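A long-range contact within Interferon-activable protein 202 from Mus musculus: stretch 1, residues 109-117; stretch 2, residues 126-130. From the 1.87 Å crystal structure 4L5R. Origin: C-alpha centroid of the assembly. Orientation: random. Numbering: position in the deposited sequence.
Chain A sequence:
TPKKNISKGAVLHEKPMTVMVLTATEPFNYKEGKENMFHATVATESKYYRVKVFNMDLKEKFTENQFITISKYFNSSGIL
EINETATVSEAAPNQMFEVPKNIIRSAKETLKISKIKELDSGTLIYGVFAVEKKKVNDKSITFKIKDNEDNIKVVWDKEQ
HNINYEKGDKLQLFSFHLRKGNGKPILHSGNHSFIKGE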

# COMPACT_ATOMS: atom_id res chain seq x y z
N GLU A 109 7.11 10.42 0.27
CA GLU A 109 8.51 10.10 0.43
C GLU A 109 8.75 8.60 0.65
O GLU A 109 7.88 7.88 1.11
CB GLU A 109 9.12 10.93 1.56
CG GLU A 109 9.37 12.38 1.15
CD GLU A 109 9.86 13.25 2.28
OE1 GLU A 109 9.71 12.83 3.46
OE2 GLU A 109 10.39 14.34 2.00
N THR A 110 9.94 8.15 0.29
CA THR A 110 10.31 6.78 0.57
C THR A 110 11.40 6.75 1.64
O THR A 110 12.35 7.52 1.57
CB THR A 110 10.82 6.07 -0.70
OG1 THR A 110 9.74 5.96 -1.64
CG2 THR A 110 11.33 4.68 -0.35
N LEU A 111 11.21 5.90 2.64
CA LEU A 111 12.20 5.72 3.69
C LEU A 111 13.52 5.20 3.13
O LEU A 111 13.54 4.39 2.19
CB LEU A 111 11.70 4.68 4.69
CG LEU A 111 10.62 5.02 5.69
CD1 LEU A 111 10.47 3.82 6.60
CD2 LEU A 111 11.03 6.25 6.49
N LYS A 112 14.62 5.64 3.73
CA LYS A 112 15.93 5.08 3.43
C LYS A 112 15.95 3.57 3.72
O LYS A 112 15.38 3.10 4.71
CB LYS A 112 17.01 5.78 4.26
CG LYS A 112 17.32 7.20 3.83
CD LYS A 112 17.80 7.27 2.40
CE LYS A 112 18.39 8.64 2.08
NZ LYS A 112 18.78 8.76 0.65
N ILE A 113 16.62 2.83 2.84
CA ILE A 113 16.73 1.40 3.01
C ILE A 113 17.40 1.03 4.33
O ILE A 113 16.98 0.07 5.00
CB ILE A 113 17.45 0.77 1.81
CG1 ILE A 113 16.52 0.82 0.60
CG2 ILE A 113 17.87 -0.67 2.12
CD1 ILE A 113 17.15 0.27 -0.67
N SER A 114 18.43 1.78 4.73
CA SER A 114 19.06 1.48 6.00
C SER A 114 18.04 1.63 7.13
O SER A 114 18.05 0.84 8.07
CB SER A 114 20.35 2.30 6.22
OG SER A 114 20.07 3.69 6.29
N LYS A 115 17.13 2.60 7.03
CA LYS A 115 16.10 2.79 8.06
C LYS A 115 15.03 1.70 7.98
O LYS A 115 14.51 1.24 9.01
CB LYS A 115 15.46 4.18 7.95
CG LYS A 115 16.32 5.33 8.48
CD LYS A 115 16.48 5.25 10.00
N ILE A 116 14.70 1.28 6.77
CA ILE A 116 13.74 0.19 6.61
C ILE A 116 14.21 -1.05 7.38
O ILE A 116 13.41 -1.69 8.09
CB ILE A 116 13.49 -0.14 5.12
CG1 ILE A 116 12.61 0.94 4.49
CG2 ILE A 116 12.85 -1.52 4.97
CD1 ILE A 116 12.54 0.88 2.96
N LYS A 117 15.51 -1.34 7.29
CA LYS A 117 16.08 -2.55 7.88
C LYS A 117 15.98 -2.59 9.41
O LYS A 117 16.08 -3.66 10.02
CB LYS A 117 17.54 -2.72 7.44
CG LYS A 117 17.70 -3.08 5.94
CD LYS A 117 19.18 -3.24 5.57
CE LYS A 117 19.35 -3.65 4.11
NZ LYS A 117 20.78 -3.86 3.75
N TYR A 126 6.25 0.29 1.83
CA TYR A 126 5.81 0.89 0.59
C TYR A 126 6.88 1.85 0.17
O TYR A 126 7.52 2.47 1.03
CB TYR A 126 4.54 1.73 0.83
CG TYR A 126 3.28 0.99 1.19
CD1 TYR A 126 3.15 0.34 2.41
CD2 TYR A 126 2.19 0.97 0.32
CE1 TYR A 126 1.98 -0.31 2.75
CE2 TYR A 126 1.01 0.33 0.65
CZ TYR A 126 0.91 -0.32 1.86
OH TYR A 126 -0.25 -0.96 2.19
N GLY A 127 7.08 2.02 -1.13
CA GLY A 127 8.03 3.01 -1.59
C GLY A 127 8.45 2.88 -3.04
O GLY A 127 8.05 1.93 -3.72
N VAL A 128 9.25 3.83 -3.50
CA VAL A 128 9.78 3.85 -4.86
C VAL A 128 11.30 3.75 -4.74
O VAL A 128 11.93 4.53 -3.99
CB VAL A 128 9.43 5.18 -5.55
CG1 VAL A 128 10.03 5.24 -6.94
CG2 VAL A 128 7.91 5.39 -5.56
N PHE A 129 11.89 2.79 -5.45
CA PHE A 129 13.33 2.53 -5.31
C PHE A 129 14.00 2.30 -6.65
O PHE A 129 13.41 1.69 -7.56
CB PHE A 129 13.56 1.27 -4.47
CG PHE A 129 12.87 1.27 -3.15
CD1 PHE A 129 11.56 0.82 -3.03
CD2 PHE A 129 13.54 1.70 -2.01
CE1 PHE A 129 10.93 0.81 -1.80
CE2 PHE A 129 12.92 1.69 -0.77
CZ PHE A 129 11.61 1.24 -0.67
N ALA A 130 15.25 2.73 -6.76
CA ALA A 130 16.05 2.43 -7.94
C ALA A 130 16.31 0.92 -8.00
O ALA A 130 16.41 0.25 -6.97
CB ALA A 130 17.37 3.20 -7.90
O HOH W 1 8.80 4.31 2.47

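This is a small, mixed contact in which a single threonine hydroxyl ties a loop to the backbone of a β-strand, a water adds a second polar link, and a phenylalanine from the strand packs against the loop and the helix that follows it. About 230 Å² of surface is buried, counting both sides, and most of it belongs to two residues, T110 and F129.

T110 lies where the two backbones come nearest, its CA 4.9 Å from the CA of G127. Its CA-to-CB bond points toward the strand, and with chi1 in the m well the hydroxyl reaches the main chain there. The amide of V128 donates a hydrogen bond to it, with N of V128 2.9 Å from OG1 of T110 and an N-H...O angle of 172°, which is close to linear. A threonine suits this place because its short side chain is two-sided: OG1 accepts from the strand amide, while CG2 turns to the ring of F129, 3.4 Å from CE2.

G127 makes this close approach possible. OG1 of T110 sits 3.4 Å from CA of G127, a distance that leaves little space between loop and strand. A CB built on G127 in ideal geometry would point toward the loop and fall only 2.7 Å from CG2 of T110, a clear clash. The backbone angles, phi 164° and psi 176°, call for glycine independently, since a CB would also be jammed against the carbonyl oxygen of the preceding residue. V128, whose CA-to-CB bond points sideways, contributes chiefly through its amide; its CB is 4.0 Å from OG1 of T110, so the side chain lies beside the hydrogen bond without blocking it.

A water extends the polar link. It accepts from the amide of L111, 2.9 Å from N, and donates to the carbonyl of Y126, 2.7 Å from O. Because both partners are main-chain groups, the bridge does not depend on the side chains of L111 or Y126; the tyrosine ring in fact leads away from the loop.

The apolar part of the contact centres on F129. Its CA-to-CB bond points sideways, but with chi1 at -53° and chi2 at 87° the end of the ring comes nearer to the first stretch. There CG1 of I113 lies 3.9 Å from CE2 of F129, and CD1 of I116 lies 3.8 Å from CZ of F129, at the ring edge and near its plane. The two isoleucines are three residues apart, a spacing that in a helix brings side chains to roughly the same side, and the backbone hydrogen bond from N of I116 to O of K112, 2.8 Å, helps hold this turn in shape. K112 occupies the N-cap position, and its side chain has no contact with the strand. I113, I116 and F129 are all buried, as suits large apolar side chains that have no polar group to satisfy.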